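Local structure of chloride intracellular channel exc-4 (Caenorhabditis elegans, 2YV9) at residues F74-K87 / T90-F102. The protein may insert into membranes and form chloride channels, and is required to regulate lumen size as the worm's excretory canal grows. Residues are numbered along the deposited sequence; the frame is centred on the assembly and turned at random.
Sequences FLGAQPPIMIEEEK and TYTDNREIEGRIF. With CA (calcium ion), chain C.
Glu-84 OE1 is gripped twice: Tyr-91 OH donates to it at 2.7 Å from the anti side, tilted out of the carboxylate plane, and Arg-100 NE takes the syn lone pair. Arg-100 NH2 reaches Glu-84 OE2 at 2.8 Å, completing a side-on salt bridge in which carboxylate and guanidinium lie nearly coplanar, 11° apart. With CG anti to the backbone N (chi1 -168°) and the chain extended beyond it, Glu-84 carries its carboxylate out to both partners. A glutamine here would probably weaken the hold on Arg-100, taking away the charge that balances its guanidinium.

Beside the salt bridge, Met-82 bends at chi3 (70°) and lays CE 3.7 Å from Tyr-91 CD2 and against Arg-100 CB and Ile-101 CG1, while its CB meets Ile-97 CG1 at 4.0 Å. Two backbone bonds, Met-82 N to Tyr-91 O and Tyr-91 N to Met-82 O, tie the antiparallel hairpin. Where the chain enters strand 81-84 and leaves strand 89-91, the carbonyl oxygens of Gln-78, Pro-80 and Thr-92, with a water, bind a calcium ion; Thr-92 O is 2.6 Å from the metal. The cis peptide bond between Pro-79 and Pro-80, just ahead of strand 81-84, is the cis-proline characteristic of the thioredoxin fold. Here strand 81-84 lies between strands 19-25 and 89-91, and helix 94-107 packs on the Met-82 face of the sheet, beside helix 38-52, whose Phe-43 touches Ile-97.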
ATOM      1  N   PHE A  74      14.428   0.454  -2.520  1.00 37.07           N
ATOM      2  CA  PHE A  74      13.059  -0.054  -2.688  1.00 33.07           C
ATOM      3  C   PHE A  74      12.355   0.375  -3.965  1.00 34.39           C
ATOM      4  O   PHE A  74      11.136   0.215  -4.121  1.00 37.84           O
ATOM      5  CB  PHE A  74      12.237   0.291  -1.443  1.00 34.60           C
ATOM      6  CG  PHE A  74      12.817  -0.278  -0.197  1.00 33.48           C
ATOM      7  CD1 PHE A  74      12.665  -1.638   0.086  1.00 33.42           C
ATOM      8  CD2 PHE A  74      13.554   0.512   0.669  1.00 34.68           C
ATOM      9  CE1 PHE A  74      13.225  -2.187   1.214  1.00 38.55           C
ATOM     10  CE2 PHE A  74      14.124  -0.042   1.809  1.00 45.72           C
ATOM     11  CZ  PHE A  74      13.945  -1.395   2.081  1.00 36.99           C
ATOM     12  N   LEU A  75      13.139   0.893  -4.913  1.00 34.92           N
ATOM     13  CA  LEU A  75      12.648   1.197  -6.249  1.00 33.51           C
ATOM     14  C   LEU A  75      11.304   1.901  -6.266  1.00 29.89           C
ATOM     15  O   LEU A  75      10.428   1.562  -7.061  1.00 35.43           O
ATOM     16  CB  LEU A  75      12.587  -0.059  -7.113  1.00 33.01           C
ATOM     17  CG  LEU A  75      13.900  -0.766  -7.357  1.00 29.77           C
ATOM     18  CD1 LEU A  75      13.680  -2.039  -8.135  1.00 31.45           C
ATOM     19  CD2 LEU A  75      14.880   0.181  -8.170  1.00 26.65           C
ATOM     20  N   GLY A  76      11.161   2.915  -5.420  1.00 32.58           N
ATOM     21  CA  GLY A  76       9.965   3.767  -5.432  1.00 39.22           C
ATOM     22  C   GLY A  76       8.845   3.339  -4.493  1.00 37.40           C
ATOM     23  O   GLY A  76       7.827   4.016  -4.363  1.00 39.07           O
ATOM     24  N   ALA A  77       8.990   2.178  -3.872  1.00 32.92           N
ATOM     25  CA  ALA A  77       7.979   1.770  -2.912  1.00 30.81           C
ATOM     26  C   ALA A  77       8.018   2.707  -1.727  1.00 29.68           C
ATOM     27  O   ALA A  77       9.090   3.211  -1.374  1.00 29.08           O
ATOM     28  CB  ALA A  77       8.233   0.338  -2.490  1.00 26.67           C
ATOM     29  N   GLN A  78       6.860   2.907  -1.069  1.00 25.33           N
ATOM     30  CA  GLN A  78       6.782   3.813   0.069  1.00 23.00           C
ATOM     31  C   GLN A  78       6.517   3.050   1.352  1.00 27.62           C
ATOM     32  O   GLN A  78       5.876   1.947   1.297  1.00 25.31           O
ATOM     33  CB  GLN A  78       5.591   4.781  -0.116  1.00 30.09           C
ATOM     34  CG  GLN A  78       5.754   5.703  -1.326  1.00 30.61           C
ATOM     35  CD  GLN A  78       7.017   6.526  -1.228  1.00 35.75           C
ATOM     36  OE1 GLN A  78       7.949   6.403  -2.053  1.00 41.21           O
ATOM     37  NE2 GLN A  78       7.086   7.358  -0.208  1.00 30.54           N
ATOM     38  N   PRO A  79       6.937   3.635   2.494  1.00 27.28           N
ATOM     39  CA  PRO A  79       6.553   3.026   3.739  1.00 22.71           C
ATOM     40  C   PRO A  79       5.055   3.034   3.849  1.00 22.53           C
ATOM     41  O   PRO A  79       4.398   3.882   3.252  1.00 27.43           O
ATOM     42  CB  PRO A  79       7.187   3.915   4.808  1.00 26.42           C
ATOM     43  CG  PRO A  79       8.240   4.672   4.119  1.00 29.07           C
ATOM     44  CD  PRO A  79       7.756   4.833   2.732  1.00 23.76           C
ATOM     45  N   PRO A  80       4.501   2.061   4.595  1.00 25.47           N
ATOM     46  CA  PRO A  80       5.205   0.992   5.294  1.00 23.45           C
ATOM     47  C   PRO A  80       5.744  -0.097   4.372  1.00 26.04           C
ATOM     48  O   PRO A  80       5.124  -0.476   3.358  1.00 22.96           O
ATOM     49  CB  PRO A  80       4.114   0.372   6.160  1.00 23.80           C
ATOM     50  CG  PRO A  80       2.852   0.644   5.394  1.00 19.89           C
ATOM     51  CD  PRO A  80       3.030   1.934   4.724  1.00 22.73           C
ATOM     52  N   ILE A  81       6.927  -0.591   4.744  1.00 24.76           N
ATOM     53  CA  ILE A  81       7.580  -1.697   4.071  1.00 21.77           C
ATOM     54  C   ILE A  81       8.082  -2.627   5.204  1.00 23.79           C
ATOM     55  O   ILE A  81       8.647  -2.158   6.187  1.00 23.93           O
ATOM     56  CB  ILE A  81       8.819  -1.248   3.216  1.00 23.21           C
ATOM     57  CG1 ILE A  81       8.327  -0.500   1.994  1.00 24.10           C
ATOM     58  CG2 ILE A  81       9.586  -2.426   2.724  1.00 25.28           C
ATOM     59  CD1 ILE A  81       9.436   0.312   1.346  1.00 22.26           C
ATOM     60  N   MET A  82       7.906  -3.935   5.043  1.00 23.87           N
ATOM     61  CA  MET A  82       8.308  -4.917   6.038  1.00 24.80           C
ATOM     62  C   MET A  82       9.276  -5.903   5.422  1.00 25.11           C
ATOM     63  O   MET A  82       9.027  -6.404   4.273  1.00 26.07           O
ATOM     64  CB  MET A  82       7.100  -5.627   6.650  1.00 24.93           C
ATOM     65  CG  MET A  82       7.459  -6.445   7.894  1.00 26.47           C
ATOM     66  SD  MET A  82       5.975  -7.059   8.720  1.00 27.56           S
ATOM     67  CE  MET A  82       5.327  -8.277   7.618  1.00 25.16           C
ATOM     68  N   ILE A  83      10.402  -6.139   6.143  1.00 23.39           N
ATOM     69  CA  ILE A  83      11.459  -7.020   5.685  1.00 24.26           C
ATOM     70  C   ILE A  83      11.556  -8.227   6.574  1.00 23.24           C
ATOM     71  O   ILE A  83      11.494  -8.090   7.820  1.00 30.94           O
ATOM     72  CB  ILE A  83      12.867  -6.356   5.704  1.00 25.09           C
ATOM     73  CG1 ILE A  83      12.820  -4.977   5.063  1.00 36.95           C
ATOM     74  CG2 ILE A  83      13.833  -7.228   4.947  1.00 32.36           C
ATOM     75  CD1 ILE A  83      12.299  -5.002   3.771  1.00 38.43           C
ATOM     76  N   GLU A  84      11.631  -9.393   5.944  1.00 26.54           N
ATOM     77  CA  GLU A  84      11.887 -10.657   6.716  1.00 24.64           C
ATOM     78  C   GLU A  84      13.122 -11.297   6.100  1.00 22.11           C
ATOM     79  O   GLU A  84      13.068 -12.190   5.268  1.00 25.00           O
ATOM     80  CB  GLU A  84      10.692 -11.581   6.694  1.00 28.67           C
ATOM     81  CG  GLU A  84      10.763 -12.745   7.689  1.00 28.98           C
ATOM     82  CD  GLU A  84       9.402 -13.420   7.866  1.00 35.07           C
ATOM     83  OE1 GLU A  84       8.409 -13.044   7.179  1.00 28.87           O
ATOM     84  OE2 GLU A  84       9.319 -14.371   8.674  1.00 31.60           O
ATOM     85  N   GLU A  85      14.259 -10.790   6.520  1.00 29.43           N
ATOM     86  CA  GLU A  85      15.527 -11.103   5.875  1.00 34.47           C
ATOM     87  C   GLU A  85      15.865 -12.591   5.929  1.00 31.25           C
ATOM     88  O   GLU A  85      16.366 -13.146   4.961  1.00 31.88           O
ATOM     89  CB  GLU A  85      16.632 -10.302   6.515  1.00 43.16           C
ATOM     90  CG  GLU A  85      17.440  -9.616   5.520  1.00 40.33           C
ATOM     91  CD  GLU A  85      18.540  -8.823   6.143  1.00 27.97           C
ATOM     92  OE1 GLU A  85      18.415  -8.384   7.291  1.00 43.13           O
ATOM     93  OE2 GLU A  85      19.540  -8.655   5.431  1.00 41.28           O
ATOM     94  N   GLU A  86      15.531 -13.251   7.036  1.00 29.30           N
ATOM     95  CA  GLU A  86      15.886 -14.652   7.173  1.00 33.21           C
ATOM     96  C   GLU A  86      15.156 -15.530   6.145  1.00 32.69           C
ATOM     97  O   GLU A  86      15.639 -16.602   5.821  1.00 36.93           O
ATOM     98  CB  GLU A  86      15.662 -15.138   8.627  1.00 33.34           C
ATOM     99  CG  GLU A  86      16.483 -14.349   9.641  1.00 53.35           C
ATOM    100  CD  GLU A  86      16.301 -14.799  11.084  1.00 58.16           C
ATOM    101  OE1 GLU A  86      15.308 -15.492  11.408  1.00 54.15           O
ATOM    102  OE2 GLU A  86      17.169 -14.429  11.900  1.00 53.12           O
ATOM    103  N   LYS A  87      13.990 -15.082   5.642  1.00 27.94           N
ATOM    104  CA  LYS A  87      13.304 -15.763   4.525  1.00 26.63           C
ATOM    105  C   LYS A  87      13.616 -15.136   3.164  1.00 30.30           C
ATOM    106  O   LYS A  87      13.029 -15.516   2.172  1.00 31.98           O
ATOM    107  CB  LYS A  87      11.799 -15.707   4.734  1.00 35.78           C
ATOM    108  CG  LYS A  87      11.327 -16.312   6.036  1.00 37.58           C
ATOM    109  CD  LYS A  87       9.814 -16.398   6.043  1.00 42.90           C
ATOM    110  CE  LYS A  87       9.324 -17.251   7.190  1.00 52.23           C
ATOM    111  NZ  LYS A  87       9.668 -18.683   6.986  1.00 59.30           N
ATOM    112  N   THR A  90      10.721  -9.422   1.175  1.00 28.48           N
ATOM    113  CA  THR A  90      10.452  -8.012   1.326  1.00 28.08           C
ATOM    114  C   THR A  90       8.984  -7.780   0.978  1.00 30.40           C
ATOM    115  O   THR A  90       8.550  -8.100  -0.117  1.00 43.51           O
ATOM    116  CB  THR A  90      11.325  -7.175   0.400  1.00 35.97           C
ATOM    117  OG1 THR A  90      12.696  -7.412   0.747  1.00 34.16           O
ATOM    118  CG2 THR A  90      11.019  -5.708   0.545  1.00 44.03           C
ATOM    119  N   TYR A  91       8.208  -7.282   1.930  1.00 23.66           N
ATOM    120  CA  TYR A  91       6.790  -7.003   1.710  1.00 22.16           C
ATOM    121  C   TYR A  91       6.610  -5.501   1.541  1.00 24.60           C
ATOM    122  O   TYR A  91       6.606  -4.742   2.528  1.00 23.65           O
ATOM    123  CB  TYR A  91       5.963  -7.496   2.903  1.00 20.88           C
ATOM    124  CG  TYR A  91       6.319  -8.893   3.409  1.00 23.15           C
ATOM    125  CD1 TYR A  91       5.820 -10.020   2.787  1.00 27.48           C
ATOM    126  CD2 TYR A  91       7.152  -9.064   4.501  1.00 28.62           C
ATOM    127  CE1 TYR A  91       6.113 -11.321   3.264  1.00 37.55           C
ATOM    128  CE2 TYR A  91       7.451 -10.364   5.010  1.00 29.45           C
ATOM    129  CZ  TYR A  91       6.931 -11.487   4.368  1.00 26.84           C
ATOM    130  OH  TYR A  91       7.242 -12.787   4.805  1.00 27.18           O
ATOM    131  N   THR A  92       6.460  -5.052   0.294  1.00 22.98           N
ATOM    132  CA  THR A  92       6.365  -3.619   0.024  1.00 25.51           C
ATOM    133  C   THR A  92       4.915  -3.156  -0.124  1.00 25.76           C
ATOM    134  O   THR A  92       4.646  -1.975   0.032  1.00 29.01           O
ATOM    135  CB  THR A  92       7.175  -3.207  -1.229  1.00 28.04           C
ATOM    136  OG1 THR A  92       6.636  -3.865  -2.378  1.00 33.26           O
ATOM    137  CG2 THR A  92       8.643  -3.594  -1.041  1.00 27.47           C
ATOM    138  N   ASP A  93       3.981  -4.081  -0.363  1.00 22.62           N
ATOM    139  CA  ASP A  93       2.598  -3.780  -0.662  1.00 21.59           C
ATOM    140  C   ASP A  93       1.791  -4.067   0.582  1.00 24.74           C
ATOM    141  O   ASP A  93       2.038  -5.085   1.261  1.00 26.08           O
ATOM    142  CB  ASP A  93       2.079  -4.636  -1.816  1.00 25.80           C
ATOM    143  CG  ASP A  93       0.660  -4.276  -2.243  1.00 26.31           C
ATOM    144  OD1 ASP A  93      -0.289  -4.576  -1.487  1.00 26.59           O
ATOM    145  OD2 ASP A  93       0.467  -3.694  -3.351  1.00 24.21           O
ATOM    146  N   ASN A  94       0.855  -3.185   0.904  1.00 21.13           N
ATOM    147  CA  ASN A  94       0.095  -3.328   2.176  1.00 22.68           C
ATOM    148  C   ASN A  94      -0.666  -4.644   2.241  1.00 21.86           C
ATOM    149  O   ASN A  94      -0.893  -5.206   3.361  1.00 26.00           O
ATOM    150  CB  ASN A  94      -0.805  -2.095   2.432  1.00 22.75           C
ATOM    151  CG  ASN A  94       0.003  -0.843   2.802  1.00 22.17           C
ATOM    152  OD1 ASN A  94       1.238  -0.879   2.821  1.00 22.81           O
ATOM    153  ND2 ASN A  94      -0.685   0.226   3.171  1.00 25.33           N
ATOM    154  N   ARG A  95      -1.078  -5.175   1.090  1.00 22.68           N
ATOM    155  CA  ARG A  95      -1.746  -6.501   1.083  1.00 24.75           C
ATOM    156  C   ARG A  95      -0.758  -7.592   1.601  1.00 28.16           C
ATOM    157  O   ARG A  95      -1.138  -8.486   2.367  1.00 28.60           O
ATOM    158  CB  ARG A  95      -2.230  -6.877  -0.343  1.00 22.18           C
ATOM    159  CG  ARG A  95      -3.350  -5.979  -0.831  1.00 21.72           C
ATOM    160  CD  ARG A  95      -3.610  -6.151  -2.330  1.00 28.63           C
ATOM    161  NE  ARG A  95      -2.508  -5.611  -3.139  1.00 23.74           N
ATOM    162  CZ  ARG A  95      -2.314  -5.878  -4.423  1.00 24.99           C
ATOM    163  NH1 ARG A  95      -3.189  -6.585  -5.127  1.00 24.28           N
ATOM    164  NH2 ARG A  95      -1.279  -5.329  -5.062  1.00 23.17           N
ATOM    165  N   GLU A  96       0.485  -7.530   1.145  1.00 23.92           N
ATOM    166  CA  GLU A  96       1.547  -8.462   1.518  1.00 25.95           C
ATOM    167  C   GLU A  96       1.892  -8.358   3.013  1.00 27.50           C
ATOM    168  O   GLU A  96       2.003  -9.373   3.712  1.00 25.70           O
ATOM    169  CB  GLU A  96       2.806  -8.165   0.702  1.00 24.16           C
ATOM    170  CG  GLU A  96       2.666  -8.400  -0.794  1.00 29.46           C
ATOM    171  CD  GLU A  96       3.875  -7.855  -1.593  1.00 35.78           C
ATOM    172  OE1 GLU A  96       4.600  -6.945  -1.131  1.00 26.23           O
ATOM    173  OE2 GLU A  96       4.097  -8.362  -2.700  1.00 52.84           O
ATOM    174  N   ILE A  97       2.015  -7.133   3.518  1.00 21.21           N
ATOM    175  CA  ILE A  97       2.385  -6.911   4.939  1.00 19.57           C
ATOM    176  C   ILE A  97       1.257  -7.457   5.789  1.00 22.88           C
ATOM    177  O   ILE A  97       1.498  -8.240   6.715  1.00 26.23           O
ATOM    178  CB  ILE A  97       2.639  -5.417   5.247  1.00 22.59           C
ATOM    179  CG1 ILE A  97       3.818  -4.887   4.405  1.00 21.46           C
ATOM    180  CG2 ILE A  97       2.879  -5.155   6.729  1.00 23.19           C
ATOM    181  CD1 ILE A  97       3.918  -3.327   4.433  1.00 23.29           C
ATOM    182  N   GLU A  98       0.027  -7.081   5.486  1.00 20.53           N
ATOM    183  CA  GLU A  98      -1.117  -7.567   6.286  1.00 22.93           C
ATOM    184  C   GLU A  98      -1.201  -9.087   6.229  1.00 22.78           C
ATOM    185  O   GLU A  98      -1.489  -9.736   7.235  1.00 24.37           O
ATOM    186  CB  GLU A  98      -2.428  -7.035   5.783  1.00 24.47           C
ATOM    187  CG  GLU A  98      -3.594  -7.338   6.692  1.00 28.21           C
ATOM    188  CD  GLU A  98      -4.872  -6.763   6.125  1.00 34.78           C
ATOM    189  OE1 GLU A  98      -5.279  -5.701   6.589  1.00 26.02           O
ATOM    190  OE2 GLU A  98      -5.431  -7.308   5.155  1.00 34.48           O
ATOM    191  N   GLY A  99      -0.987  -9.635   5.024  1.00 22.17           N
ATOM    192  CA  GLY A  99      -1.048 -11.101   4.785  1.00 23.64           C
ATOM    193  C   GLY A  99      -0.098 -11.865   5.691  1.00 25.84           C
ATOM    194  O   GLY A  99      -0.433 -12.911   6.284  1.00 26.64           O
ATOM    195  N   ARG A 100       1.104 -11.357   5.812  1.00 24.57           N
ATOM    196  CA  ARG A 100       2.122 -12.032   6.626  1.00 25.86           C
ATOM    197  C   ARG A 100       1.751 -11.933   8.123  1.00 27.61           C
ATOM    198  O   ARG A 100       1.873 -12.905   8.883  1.00 28.00           O
ATOM    199  CB  ARG A 100       3.520 -11.468   6.366  1.00 28.98           C
ATOM    200  CG  ARG A 100       4.632 -12.156   7.211  1.00 25.88           C
ATOM    201  CD  ARG A 100       4.680 -13.693   6.991  1.00 25.56           C
ATOM    202  NE  ARG A 100       5.811 -14.219   7.752  1.00 28.62           N
ATOM    203  CZ  ARG A 100       5.804 -15.356   8.453  1.00 32.83           C
ATOM    204  NH1 ARG A 100       4.729 -16.127   8.498  1.00 32.97           N
ATOM    205  NH2 ARG A 100       6.896 -15.701   9.143  1.00 29.54           N
ATOM    206  N   ILE A 101       1.280 -10.769   8.554  1.00 23.34           N
ATOM    207  CA  ILE A 101       0.902 -10.582   9.971  1.00 22.38           C
ATOM    208  C   ILE A 101      -0.335 -11.428  10.277  1.00 23.25           C
ATOM    209  O   ILE A 101      -0.415 -12.040  11.345  1.00 24.98           O
ATOM    210  CB  ILE A 101       0.710  -9.088  10.323  1.00 26.02           C
ATOM    211  CG1 ILE A 101       1.962  -8.270   9.970  1.00 27.35           C
ATOM    212  CG2 ILE A 101       0.324  -8.930  11.820  1.00 23.71           C
ATOM    213  CD1 ILE A 101       1.703  -6.746  10.054  1.00 22.46           C
ATOM    214  N   PHE A 102      -1.289 -11.492   9.351  1.00 24.47           N
ATOM    215  CA  PHE A 102      -2.507 -12.296   9.478  1.00 24.99           C
ATOM    216  C   PHE A 102      -2.136 -13.769   9.649  1.00 31.86           C
ATOM    217  O   PHE A 102      -2.750 -14.476  10.483  1.00 29.76           O
ATOM    218  CB  PHE A 102      -3.334 -12.152   8.202  1.00 26.51           C
ATOM    219  CG  PHE A 102      -4.599 -12.976   8.179  1.00 30.95           C
ATOM    220  CD1 PHE A 102      -5.808 -12.383   8.481  1.00 31.72           C
ATOM    221  CD2 PHE A 102      -4.582 -14.300   7.806  1.00 39.58           C
ATOM    222  CE1 PHE A 102      -6.995 -13.113   8.445  1.00 39.30           C
ATOM    223  CE2 PHE A 102      -5.753 -15.041   7.798  1.00 35.96           C
ATOM    224  CZ  PHE A 102      -6.959 -14.426   8.099  1.00 30.23           C
TER
HETATM  225 CA    CA C1002       3.657   0.112   1.223  1.00 32.61          CA
HETATM  226  O   HOH W   1       4.620   0.948  -1.426  1.00 34.13           O
HETATM  227  O   HOH W   2       2.563   2.549   0.985  1.00 36.48           O